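PDB 5OWU: importin subunit beta-1 from Saccharomyces cerevisiae, which carries proteins into the nucleus by pairing with importin alpha, which binds the classical nuclear localization signal of the cargo. Local coordinates for residues S175-I180 against K213-R218; D207-I212 against L248-S253; I138-T143 against I184-Q189; A121-E126 against G130-L135. One frame throughout, in Å; residues are numbered along the deposited sequence.

Interaction 1 (S175-I180 against K213-R218); sequences SSSNNI and KNNMER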
loop_
_atom_site.group_PDB
_atom_site.type_symbol
_atom_site.label_atom_id
_atom_site.label_comp_id
_atom_site.label_asym_id
_atom_site.label_seq_id
_atom_site.Cartn_x
_atom_site.Cartn_y
_atom_site.Cartn_z
ATOM N N SER A 175 -3.712 30.747 0.875
ATOM C CA SER A 175 -4.117 32.146 0.902
ATOM C C SER A 175 -5.632 32.322 0.857
ATOM O O SER A 175 -6.123 33.400 1.210
ATOM C CB SER A 175 -3.457 32.896 -0.259
ATOM O OG SER A 175 -3.770 32.294 -1.499
ATOM N N SER A 176 -6.382 31.292 0.456
ATOM C CA SER A 176 -7.839 31.351 0.408
ATOM C C SER A 176 -8.509 30.660 1.595
ATOM O O SER A 176 -9.746 30.671 1.685
ATOM C CB SER A 176 -8.344 30.719 -0.895
ATOM O OG SER A 176 -7.767 31.332 -2.040
ATOM N N SER A 177 -7.729 30.086 2.518
ATOM C CA SER A 177 -8.307 29.208 3.535
ATOM C C SER A 177 -9.422 29.906 4.314
ATOM O O SER A 177 -10.507 29.336 4.512
ATOM C CB SER A 177 -7.209 28.698 4.473
ATOM O OG SER A 177 -6.495 29.759 5.078
ATOM N N ASN A 178 -9.191 31.150 4.739
ATOM C CA ASN A 178 -10.222 31.858 5.495
ATOM C C ASN A 178 -11.569 31.723 4.792
ATOM O O ASN A 178 -12.526 31.159 5.339
ATOM C CB ASN A 178 -9.846 33.337 5.674
ATOM C CG ASN A 178 -8.639 33.544 6.577
ATOM O OD1 ASN A 178 -8.257 32.667 7.349
ATOM N ND2 ASN A 178 -8.048 34.731 6.498
ATOM N N ASN A 179 -11.632 32.162 3.530
ATOM C CA ASN A 179 -12.918 32.190 2.839
ATOM C C ASN A 179 -13.428 30.782 2.572
ATOM O O ASN A 179 -14.630 30.513 2.705
ATOM C CB ASN A 179 -12.789 32.977 1.540
ATOM C CG ASN A 179 -12.699 34.459 1.782
ATOM O OD1 ASN A 179 -13.400 34.989 2.641
ATOM N ND2 ASN A 179 -11.826 35.138 1.044
ATOM N N ILE A 180 -12.523 29.857 2.250
ATOM C CA ILE A 180 -12.950 28.474 2.076
ATOM C C ILE A 180 -13.672 28.015 3.333
ATOM O O ILE A 180 -14.816 27.544 3.280
ATOM C CB ILE A 180 -11.745 27.580 1.731
ATOM C CG1 ILE A 180 -11.222 27.943 0.338
ATOM C CG2 ILE A 180 -12.109 26.085 1.815
ATOM C CD1 ILE A 180 -9.964 27.198 -0.068
ATOM N N LYS A 213 -3.833 24.843 7.977
ATOM C CA LYS A 213 -2.871 24.894 9.079
ATOM C C LYS A 213 -2.885 26.257 9.760
ATOM O O LYS A 213 -2.966 26.356 10.991
ATOM C CB LYS A 213 -1.463 24.581 8.572
ATOM C CG LYS A 213 -1.326 23.260 7.834
ATOM C CD LYS A 213 -0.306 22.337 8.493
ATOM C CE LYS A 213 0.278 21.350 7.486
ATOM N NZ LYS A 213 -0.775 20.595 6.749
ATOM N N ASN A 214 -2.798 27.328 8.968
ATOM C CA ASN A 214 -2.751 28.665 9.546
ATOM C C ASN A 214 -3.996 28.958 10.369
ATOM O O ASN A 214 -3.909 29.636 11.399
ATOM C CB ASN A 214 -2.573 29.705 8.441
ATOM C CG ASN A 214 -1.231 29.583 7.743
ATOM O OD1 ASN A 214 -0.274 29.051 8.307
ATOM N ND2 ASN A 214 -1.154 30.075 6.514
ATOM N N ASN A 215 -5.152 28.436 9.953
ATOM C CA ASN A 215 -6.373 28.620 10.733
ATOM C C ASN A 215 -6.343 27.786 12.011
ATOM O O ASN A 215 -6.751 28.260 13.076
ATOM C CB ASN A 215 -7.595 28.252 9.893
ATOM C CG ASN A 215 -7.655 29.012 8.589
ATOM O OD1 ASN A 215 -7.094 28.582 7.578
ATOM N ND2 ASN A 215 -8.344 30.148 8.598
ATOM N N MET A 216 -5.861 26.541 11.923
ATOM C CA MET A 216 -5.809 25.669 13.097
ATOM C C MET A 216 -4.828 26.179 14.145
ATOM O O MET A 216 -5.004 25.910 15.339
ATOM C CB MET A 216 -5.444 24.244 12.668
ATOM C CG MET A 216 -6.527 23.531 11.859
ATOM S SD MET A 216 -7.986 23.128 12.850
ATOM C CE MET A 216 -9.018 24.574 12.597
ATOM N N GLU A 217 -3.804 26.918 13.733
ATOM C CA GLU A 217 -2.890 27.512 14.699
ATOM C C GLU A 217 -3.494 28.705 15.428
ATOM O O GLU A 217 -2.849 29.230 16.342
ATOM C CB GLU A 217 -1.595 27.920 13.998
ATOM C CG GLU A 217 -0.821 26.736 13.429
ATOM C CD GLU A 217 0.378 27.154 12.602
ATOM O OE1 GLU A 217 0.481 28.350 12.251
ATOM O OE2 GLU A 217 1.218 26.279 12.300
ATOM N N ARG A 218 -4.701 29.139 15.067
ATOM C CA ARG A 218 -5.395 30.213 15.767
ATOM C C ARG A 218 -6.410 29.588 16.710
ATOM O O ARG A 218 -7.342 28.914 16.261
ATOM C CB ARG A 218 -6.088 31.164 14.793
ATOM C CG ARG A 218 -5.140 31.887 13.859
ATOM C CD ARG A 218 -5.881 32.530 12.700
ATOM N NE ARG A 218 -4.975 32.826 11.598
ATOM C CZ ARG A 218 -5.359 33.033 10.344
ATOM N NH1 ARG A 218 -6.645 32.981 10.013
ATOM N NH2 ARG A 218 -4.452 33.291 9.413
#

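Interaction 2 (D207-I212 against L248-S253); sequences DSLIFI and LCKIMS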
loop_
_atom_site.group_PDB
_atom_site.type_symbol
_atom_site.label_atom_id
_atom_site.label_comp_id
_atom_site.label_asym_id
_atom_site.label_seq_id
_atom_site.Cartn_x
_atom_site.Cartn_y
_atom_site.Cartn_z
ATOM N N ASP A 207 -11.998 17.431 2.901
ATOM C CA ASP A 207 -11.096 17.681 1.774
ATOM C C ASP A 207 -10.179 18.870 2.029
ATOM O O ASP A 207 -9.055 18.912 1.516
ATOM C CB ASP A 207 -11.889 17.937 0.488
ATOM C CG ASP A 207 -12.585 16.694 -0.036
ATOM O OD1 ASP A 207 -12.105 15.574 0.224
ATOM O OD2 ASP A 207 -13.619 16.846 -0.715
ATOM N N SER A 208 -10.644 19.853 2.795
ATOM C CA SER A 208 -9.919 21.103 2.958
ATOM C C SER A 208 -8.855 21.044 4.043
ATOM O O SER A 208 -8.005 21.943 4.099
ATOM C CB SER A 208 -10.893 22.225 3.319
ATOM O OG SER A 208 -11.228 22.149 4.695
ATOM N N LEU A 209 -8.898 20.030 4.914
ATOM C CA LEU A 209 -8.098 20.066 6.140
ATOM C C LEU A 209 -6.615 20.350 5.897
ATOM O O LEU A 209 -5.972 21.034 6.702
ATOM C CB LEU A 209 -8.267 18.754 6.903
ATOM C CG LEU A 209 -9.671 18.585 7.490
ATOM C CD1 LEU A 209 -9.786 17.264 8.193
ATOM C CD2 LEU A 209 -10.048 19.717 8.441
ATOM N N ILE A 210 -6.040 19.839 4.808
ATOM C CA ILE A 210 -4.604 20.023 4.617
ATOM C C ILE A 210 -4.235 21.463 4.290
ATOM O O ILE A 210 -3.048 21.809 4.327
ATOM C CB ILE A 210 -4.085 19.045 3.537
ATOM C CG1 ILE A 210 -4.181 17.612 4.077
ATOM C CG2 ILE A 210 -2.641 19.351 3.148
ATOM C CD1 ILE A 210 -3.516 16.540 3.232
ATOM N N PHE A 211 -5.214 22.326 4.016
ATOM C CA PHE A 211 -4.944 23.706 3.627
ATOM C C PHE A 211 -5.268 24.723 4.711
ATOM O O PHE A 211 -5.212 25.927 4.444
ATOM C CB PHE A 211 -5.725 24.043 2.358
ATOM C CG PHE A 211 -5.357 23.186 1.195
ATOM C CD1 PHE A 211 -4.169 23.398 0.515
ATOM C CD2 PHE A 211 -6.184 22.156 0.789
ATOM C CE1 PHE A 211 -3.821 22.603 -0.557
ATOM C CE2 PHE A 211 -5.841 21.358 -0.283
ATOM C CZ PHE A 211 -4.656 21.583 -0.956
ATOM N N ILE A 212 -5.576 24.286 5.932
ATOM C CA ILE A 212 -6.042 25.204 6.959
ATOM C C ILE A 212 -5.102 25.221 8.165
ATOM O O ILE A 212 -5.517 25.580 9.256
ATOM C CB ILE A 212 -7.491 24.880 7.375
ATOM C CG1 ILE A 212 -7.578 23.551 8.134
ATOM C CG2 ILE A 212 -8.394 24.812 6.143
ATOM C CD1 ILE A 212 -8.932 23.307 8.779
ATOM N N LEU A 248 -13.547 14.261 12.005
ATOM C CA LEU A 248 -12.832 14.166 13.270
ATOM C C LEU A 248 -11.603 13.284 13.140
ATOM O O LEU A 248 -10.535 13.625 13.654
ATOM C CB LEU A 248 -13.749 13.626 14.371
ATOM C CG LEU A 248 -14.433 14.605 15.316
ATOM C CD1 LEU A 248 -15.174 13.811 16.380
ATOM C CD2 LEU A 248 -13.449 15.575 15.962
ATOM N N CYS A 249 -11.731 12.139 12.461
ATOM C CA CYS A 249 -10.588 11.240 12.344
ATOM C C CYS A 249 -9.467 11.897 11.559
ATOM O O CYS A 249 -8.289 11.821 11.947
ATOM C CB CYS A 249 -11.007 9.928 11.679
ATOM S SG CYS A 249 -12.095 8.902 12.696
ATOM N N LYS A 250 -9.811 12.553 10.448
ATOM C CA LYS A 250 -8.779 13.210 9.655
ATOM C C LYS A 250 -8.114 14.332 10.444
ATOM O O LYS A 250 -6.892 14.524 10.368
ATOM C CB LYS A 250 -9.384 13.738 8.358
ATOM C CG LYS A 250 -8.502 13.491 7.143
ATOM C CD LYS A 250 -8.749 14.495 6.021
ATOM C CE LYS A 250 -7.875 14.207 4.811
ATOM N NZ LYS A 250 -6.422 14.205 5.171
ATOM N N ILE A 251 -8.902 15.082 11.215
ATOM C CA ILE A 251 -8.343 16.137 12.055
ATOM C C ILE A 251 -7.404 15.552 13.094
ATOM O O ILE A 251 -6.364 16.136 13.403
ATOM C CB ILE A 251 -9.463 16.950 12.728
ATOM C CG1 ILE A 251 -10.200 17.793 11.686
ATOM C CG2 ILE A 251 -8.888 17.851 13.830
ATOM C CD1 ILE A 251 -11.519 18.367 12.175
ATOM N N MET A 252 -7.775 14.423 13.696
ATOM C CA MET A 252 -6.893 13.811 14.684
ATOM C C MET A 252 -5.574 13.413 14.039
ATOM O O MET A 252 -4.496 13.671 14.591
ATOM C CB MET A 252 -7.584 12.601 15.317
ATOM C CG MET A 252 -6.727 11.787 16.291
ATOM S SD MET A 252 -6.343 12.634 17.828
ATOM C CE MET A 252 -7.996 12.857 18.512
ATOM N N SER A 253 -5.639 12.812 12.847
ATOM C CA SER A 253 -4.419 12.382 12.173
ATOM C C SER A 253 -3.533 13.567 11.789
ATOM O O SER A 253 -2.309 13.502 11.940
ATOM C CB SER A 253 -4.774 11.548 10.939
ATOM O OG SER A 253 -3.600 11.152 10.259
#

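Interaction 3 (I138-T143 against I184-Q189); sequences IMVDNT and IVQGAQ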
loop_
_atom_site.group_PDB
_atom_site.type_symbol
_atom_site.label_atom_id
_atom_site.label_comp_id
_atom_site.label_asym_id
_atom_site.label_seq_id
_atom_site.Cartn_x
_atom_site.Cartn_y
_atom_site.Cartn_z
ATOM N N ILE A 138 -18.127 34.820 -4.227
ATOM C CA ILE A 138 -19.306 34.120 -4.735
ATOM C C ILE A 138 -19.585 32.870 -3.903
ATOM O O ILE A 138 -20.741 32.550 -3.611
ATOM C CB ILE A 138 -19.143 33.779 -6.232
ATOM C CG1 ILE A 138 -19.183 35.053 -7.081
ATOM C CG2 ILE A 138 -20.244 32.831 -6.688
ATOM C CD1 ILE A 138 -18.887 34.851 -8.582
ATOM N N MET A 139 -18.537 32.137 -3.518
ATOM C CA MET A 139 -18.736 30.911 -2.752
ATOM C C MET A 139 -19.292 31.225 -1.368
ATOM O O MET A 139 -20.230 30.568 -0.911
ATOM C CB MET A 139 -17.422 30.130 -2.633
ATOM C CG MET A 139 -16.860 29.562 -3.958
ATOM S SD MET A 139 -17.840 28.260 -4.737
ATOM C CE MET A 139 -18.773 29.213 -5.931
ATOM N N VAL A 140 -18.734 32.234 -0.692
ATOM C CA VAL A 140 -19.232 32.604 0.630
ATOM C C VAL A 140 -20.689 33.033 0.537
ATOM O O VAL A 140 -21.529 32.616 1.343
ATOM C CB VAL A 140 -18.352 33.701 1.250
ATOM C CG1 VAL A 140 -19.000 34.283 2.525
ATOM C CG2 VAL A 140 -16.980 33.140 1.563
ATOM N N ASP A 141 -21.019 33.870 -0.453
ATOM C CA ASP A 141 -22.411 34.280 -0.603
ATOM C C ASP A 141 -23.311 33.099 -0.958
ATOM O O ASP A 141 -24.461 33.047 -0.512
ATOM C CB ASP A 141 -22.532 35.384 -1.657
ATOM C CG ASP A 141 -21.891 36.684 -1.214
ATOM O OD1 ASP A 141 -21.709 36.882 0.006
ATOM O OD2 ASP A 141 -21.578 37.513 -2.092
ATOM N N ASN A 142 -22.796 32.129 -1.719
ATOM C CA ASN A 142 -23.605 31.021 -2.231
ATOM C C ASN A 142 -23.993 30.006 -1.161
ATOM O O ASN A 142 -24.978 29.283 -1.343
ATOM C CB ASN A 142 -22.855 30.286 -3.346
ATOM C CG ASN A 142 -23.052 30.925 -4.701
ATOM O OD1 ASN A 142 -23.564 32.032 -4.799
ATOM N ND2 ASN A 142 -22.656 30.219 -5.755
ATOM N N THR A 143 -23.234 29.896 -0.078
ATOM C CA THR A 143 -23.629 29.026 1.020
ATOM C C THR A 143 -24.271 29.806 2.157
ATOM O O THR A 143 -24.473 29.252 3.242
ATOM C CB THR A 143 -22.431 28.217 1.524
ATOM O OG1 THR A 143 -21.466 29.077 2.132
ATOM C CG2 THR A 143 -21.780 27.465 0.369
ATOM N N ILE A 184 -17.481 26.820 3.766
ATOM C CA ILE A 184 -17.767 25.429 4.097
ATOM C C ILE A 184 -18.546 25.343 5.400
ATOM O O ILE A 184 -19.598 24.695 5.473
ATOM C CB ILE A 184 -16.465 24.609 4.154
ATOM C CG1 ILE A 184 -15.927 24.386 2.736
ATOM C CG2 ILE A 184 -16.696 23.262 4.862
ATOM C CD1 ILE A 184 -14.614 23.652 2.679
ATOM N N VAL A 185 -18.051 26.010 6.444
ATOM C CA VAL A 185 -18.672 25.883 7.761
ATOM C C VAL A 185 -20.081 26.454 7.739
ATOM O O VAL A 185 -20.963 25.972 8.460
ATOM C CB VAL A 185 -17.785 26.552 8.827
ATOM C CG1 VAL A 185 -18.451 26.518 10.200
ATOM C CG2 VAL A 185 -16.431 25.854 8.878
ATOM N N GLN A 186 -20.331 27.453 6.887
ATOM C CA GLN A 186 -21.689 27.964 6.728
ATOM C C GLN A 186 -22.657 26.848 6.359
ATOM O O GLN A 186 -23.784 26.802 6.863
ATOM C CB GLN A 186 -21.720 29.075 5.674
ATOM C CG GLN A 186 -21.339 30.442 6.224
ATOM C CD GLN A 186 -21.346 31.562 5.191
ATOM O OE1 GLN A 186 -21.055 32.712 5.527
ATOM N NE2 GLN A 186 -21.672 31.242 3.938
ATOM N N GLY A 187 -22.235 25.927 5.492
ATOM C CA GLY A 187 -23.100 24.813 5.156
ATOM C C GLY A 187 -23.129 23.706 6.190
ATOM O O GLY A 187 -24.075 22.913 6.199
ATOM N N ALA A 188 -22.124 23.634 7.066
ATOM C CA ALA A 188 -22.013 22.508 7.989
ATOM C C ALA A 188 -22.769 22.718 9.290
ATOM O O ALA A 188 -23.204 21.740 9.905
ATOM C CB ALA A 188 -20.544 22.234 8.323
ATOM N N GLN A 189 -22.938 23.967 9.713
ATOM C CA GLN A 189 -23.426 24.271 11.050
ATOM C C GLN A 189 -24.861 23.782 11.243
ATOM O O GLN A 189 -25.601 23.525 10.288
ATOM C CB GLN A 189 -23.341 25.775 11.308
ATOM C CG GLN A 189 -24.223 26.605 10.396
ATOM C CD GLN A 189 -23.963 28.088 10.540
ATOM O OE1 GLN A 189 -23.389 28.536 11.536
ATOM N NE2 GLN A 189 -24.376 28.863 9.538
#

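Interaction 4 (A121-E126 against G130-L135); sequences AIADIE and GAWPEL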
loop_
_atom_site.group_PDB
_atom_site.type_symbol
_atom_site.label_atom_id
_atom_site.label_comp_id
_atom_site.label_asym_id
_atom_site.label_seq_id
_atom_site.Cartn_x
_atom_site.Cartn_y
_atom_site.Cartn_z
ATOM N N ALA A 121 -10.875 23.172 -11.205
ATOM C CA ALA A 121 -9.619 23.134 -11.959
ATOM C C ALA A 121 -9.089 24.541 -12.239
ATOM O O ALA A 121 -7.894 24.838 -12.043
ATOM C CB ALA A 121 -9.829 22.377 -13.271
ATOM N N ILE A 122 -9.970 25.429 -12.701
ATOM C CA ILE A 122 -9.542 26.792 -12.988
ATOM C C ILE A 122 -9.057 27.465 -11.710
ATOM O O ILE A 122 -8.003 28.105 -11.689
ATOM C CB ILE A 122 -10.682 27.585 -13.653
ATOM C CG1 ILE A 122 -11.013 26.989 -15.027
ATOM C CG2 ILE A 122 -10.300 29.062 -13.804
ATOM C CD1 ILE A 122 -12.358 27.431 -15.571
ATOM N N ALA A 123 -9.823 27.324 -10.624
ATOM C CA ALA A 123 -9.433 27.912 -9.346
ATOM C C ALA A 123 -8.080 27.392 -8.895
ATOM O O ALA A 123 -7.253 28.154 -8.389
ATOM C CB ALA A 123 -10.490 27.614 -8.277
ATOM N N ASP A 124 -7.846 26.089 -9.051
ATOM C CA ASP A 124 -6.561 25.526 -8.669
ATOM C C ASP A 124 -5.430 26.165 -9.451
ATOM O O ASP A 124 -4.302 26.240 -8.952
ATOM C CB ASP A 124 -6.560 24.014 -8.874
ATOM C CG ASP A 124 -7.261 23.271 -7.744
ATOM O OD1 ASP A 124 -7.523 23.889 -6.699
ATOM O OD2 ASP A 124 -7.546 22.071 -7.899
ATOM N N ILE A 125 -5.699 26.633 -10.671
ATOM C CA ILE A 125 -4.659 27.371 -11.384
ATOM C C ILE A 125 -4.558 28.811 -10.887
ATOM O O ILE A 125 -3.463 29.313 -10.625
ATOM C CB ILE A 125 -4.912 27.329 -12.897
ATOM C CG1 ILE A 125 -4.709 25.910 -13.416
ATOM C CG2 ILE A 125 -3.961 28.296 -13.622
ATOM C CD1 ILE A 125 -5.394 25.648 -14.742
ATOM N N GLU A 126 -5.685 29.508 -10.762
ATOM C CA GLU A 126 -5.655 30.959 -10.618
ATOM C C GLU A 126 -5.488 31.440 -9.176
ATOM O O GLU A 126 -4.761 32.409 -8.937
ATOM C CB GLU A 126 -6.923 31.561 -11.215
ATOM C CG GLU A 126 -7.038 31.340 -12.738
ATOM C CD GLU A 126 -7.897 32.386 -13.420
ATOM O OE1 GLU A 126 -8.602 33.142 -12.716
ATOM O OE2 GLU A 126 -7.867 32.455 -14.668
ATOM N N GLY A 130 -3.118 34.693 -7.107
ATOM C CA GLY A 130 -3.885 35.859 -6.693
ATOM C C GLY A 130 -4.918 36.340 -7.691
ATOM O O GLY A 130 -5.246 37.531 -7.702
ATOM N N ALA A 131 -5.447 35.448 -8.526
ATOM C CA ALA A 131 -6.445 35.805 -9.524
ATOM C C ALA A 131 -7.813 35.251 -9.115
ATOM O O ALA A 131 -7.980 34.697 -8.027
ATOM C CB ALA A 131 -6.008 35.304 -10.898
ATOM N N TRP A 132 -8.795 35.401 -10.013
ATOM C CA TRP A 132 -10.204 35.091 -9.787
ATOM C C TRP A 132 -10.638 35.519 -8.385
ATOM O O TRP A 132 -11.201 34.714 -7.637
ATOM C CB TRP A 132 -10.479 33.594 -10.012
ATOM C CG TRP A 132 -11.906 33.290 -10.453
ATOM C CD1 TRP A 132 -12.927 34.190 -10.614
ATOM C CD2 TRP A 132 -12.458 32.003 -10.800
ATOM N NE1 TRP A 132 -14.068 33.548 -11.029
ATOM C CE2 TRP A 132 -13.807 32.208 -11.153
ATOM C CE3 TRP A 132 -11.939 30.704 -10.848
ATOM C CZ2 TRP A 132 -14.643 31.167 -11.549
ATOM C CZ3 TRP A 132 -12.770 29.671 -11.237
ATOM C CH2 TRP A 132 -14.107 29.909 -11.584
ATOM N N PRO A 133 -10.415 36.780 -7.992
ATOM C CA PRO A 133 -10.807 37.198 -6.636
ATOM C C PRO A 133 -12.307 37.194 -6.413
ATOM O O PRO A 133 -12.748 37.186 -5.260
ATOM C CB PRO A 133 -10.236 38.617 -6.526
ATOM C CG PRO A 133 -10.231 39.118 -7.931
ATOM C CD PRO A 133 -9.887 37.910 -8.780
ATOM N N GLU A 134 -13.103 37.208 -7.477
ATOM C CA GLU A 134 -14.550 37.163 -7.328
ATOM C C GLU A 134 -15.041 35.811 -6.828
ATOM O O GLU A 134 -16.123 35.741 -6.230
ATOM C CB GLU A 134 -15.217 37.487 -8.666
ATOM C CG GLU A 134 -14.765 38.809 -9.279
ATOM C CD GLU A 134 -13.643 38.663 -10.303
ATOM O OE1 GLU A 134 -12.886 37.667 -10.263
ATOM O OE2 GLU A 134 -13.523 39.563 -11.158
ATOM N N LEU A 135 -14.272 34.742 -7.052
ATOM C CA LEU A 135 -14.793 33.400 -6.829
ATOM C C LEU A 135 -15.134 33.170 -5.366
ATOM O O LEU A 135 -16.212 32.664 -5.047
ATOM C CB LEU A 135 -13.794 32.341 -7.301
ATOM C CG LEU A 135 -14.255 30.900 -7.023
ATOM C CD1 LEU A 135 -15.553 30.593 -7.727
ATOM C CD2 LEU A 135 -13.200 29.891 -7.437
#

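Interaction 1 (S175-I180 against K213-R218)
In this solenoid of HEAT repeats, Ser-177 and Asn-178, on the first turn of the opening helix of HEAT 5, meet Asn-215 and Arg-218 of the linker that leads from HEAT 5 to HEAT 6. Polar side chains carry the contact, and the two segments together bury 150 Å² on each other. Asn-215 stands at its middle and turns a different end of its amide to each of two neighbours. Its OD1 lies 2.8 Å from Ser-177 OG, although Val-174 O is also within reach of the single hydroxyl proton. Its ND2 donates to Asn-178 OD1 over 2.8 Å, a bent bond with an angle of 134° at the hydrogen. The approach is in the carbonyl plane of Asn-178, yet the two amide planes stand 82° apart, almost perpendicular. A second donor reaches the same oxygen: Arg-218 NH1, 3.1 Å from Asn-178 OD1, comes in edge-on with the oxygen close to the guanidinium plane. Asn-178 OD1 is thus gripped by two N-H groups, one from an amide and one from a cation. Arg-218 holds the N-cap position of helix 219-233, and its chain runs extended from CG to NE to span the gap. Glu-221, on the first turn of that helix, is the second partner of both donors: it forms a salt bridge with Arg-218 NH1 and a hydrogen bond with Asn-215 ND2. The backbone of another protein's chain packs on Asn-178 and Arg-218. On the opposite end of the Asn-215 amide, OD1 also rests against Ser-177 CB at 3.1 Å.

Interaction 2 (D207-I212 against L248-S253)
Leu-209, just past the end of HEAT 5, projects from the end of helix 195-208 onto helix 238-255, the closing helices of two successive HEAT repeats, and meets Lys-250 and Ile-251 of HEAT 6. The apolar part of the contact lies at the fork of the leucine. Its CD1 branch touches Ile-251 CG1 at 3.6 Å, and CD2 lies 3.8 Å from Ile-251 CG1, so both methyls straddle one methylene. The two side chains cross at about a right angle. Ile-251 directs CG1 beside its own backbone N (chi1 -70°), and this places that methylene, rather than CG2, against the leucine. Leu-254 of the same helix touches both Leu-209 and Ile-210.

The second kind of contact uses the aliphatic stem of a charged residue. Lys-250 and Leu-209 run past one another in opposite directions, with Leu-209 CD1 3.6 Å from Lys-250 CB and 3.7 Å from Lys-250 CD. The lysine chain is extended through CD and CE before it bends at its last torsion (chi4 -57°). Its ammonium end thereby comes alongside Ile-210, whose CD1 reaches toward helix 238-255 although its CB does not point straight at it.

The polar link lies outside the two segments: Tyr-255 OH, further along helix 238-255, hydrogen-bonds to Leu-209 O. Altogether the contact packs the end of HEAT 5 against the closing helix of HEAT 6, with 213 Å² buried between the segments. Ile-210 CD1 stands 4.2 Å from Lys-250 NZ, a loose touch of methyl and ammonium groups.

Interaction 3 (I138-T143 against I184-Q189)
The C-terminal ends of helices 133-142 and 177-188 come together at Thr-143 and Gly-187, whose CA atoms are 5.9 Å apart, the closest pair across the two segments. At Thr-143 the backbone has just left helical geometry, and Gly-187 offers no side chain at this near point. Gln-186 spans the remaining distance. Its CG stands beside the backbone N (chi1 -84°) and the chain is fully extended beyond it, which delivers the amide to the last turn of the opposite helix. NE2 there spends both N-H groups. One goes to Val-140 O at 2.9 Å with an angle of 154° at the hydrogen, meeting a lone pair of that carbonyl and staying nearly within the plane of the glutamine amide. The other goes to Thr-143 OG1 at 2.8 Å, more bent (134°) and tilted out of the amide plane. The hydroxyl is linked in addition to Ala-183 O on helix 177-188, so Thr-143 OG1 is tied to that helix at two places. The other end of the amide is looser: Gln-186 OE1 lies 4.0 Å from Val-140 CG1. An apolar side chain from another protein's chain packs on Gln-186. The bonds of Gln-186 thus join the opening helices of HEAT 4 and HEAT 5, neighbours in the stacked, superhelical array of the importin beta solenoid.

Interaction 4 (A121-E126 against G130-L135)
Trp-132 and Glu-126 face each other across the turn that joins HEAT 3 to HEAT 4, where a Schellman motif ends helix 109-126. Ala-131 N donates to Glu-126 O at 3.1 Å, closing that motif round Gly-130, its C-prime residue, whose positive phi reverses the chain. Trp-132 also has a positive phi (40°), and its ring is carried back against the helix just finished. A first torsion of -152° swings the indole away from its own backbone N and brings its six-membered end up to Ile-122 and Ala-123. Ile-122 meets it at about a right angle, CG2 lying 3.6 Å from Trp-132 CZ3. The backbone of Ala-123 comes in at the rim instead, its N near the ring plane and 3.8 Å from Trp-132 CZ3. The carboxylate of Glu-126 is turned 76° to the ring and approaches at its root, OE1 resting 3.3 Å from Trp-132 CB. That buried carboxylate is satisfied by others: OE1 forms a salt bridge with Lys-97, and OE2 accepts from Trp-84 NE1. Lys-97 also makes a cation-pi contact with Trp-132, so a single cation serves both the acid and the ring. Over one face of the indole, toward its rim, lies CB of Leu-135, on the first turn of helix 133-142. The same leucine reaches on to the preceding helix, placing CD2 3.6 Å from Ala-123 CB.

In the fold
From the N terminus, interaction 4 comes first and closes the shortest loop, with three residues between its segments where HEAT 3 passes to HEAT 4. Helix 133-142, whose start lies in interaction 4, ends in interaction 3, a loop of 40 residues joining HEAT 4 to HEAT 5. Interaction 1, spanning 32 residues, crosses it: 175-180 lies inside that loop and 213-218 beyond it, and both contacts use helix 177-188. Interaction 2, spanning 35, crosses interaction 1 in turn, tying the end of HEAT 5 to HEAT 6; the two touch through Ser-177 and Phe-211. Interactions 2 and 3 are in series yet meet at Ser-208 and Ile-184. Interaction 4 overlaps none of these loops.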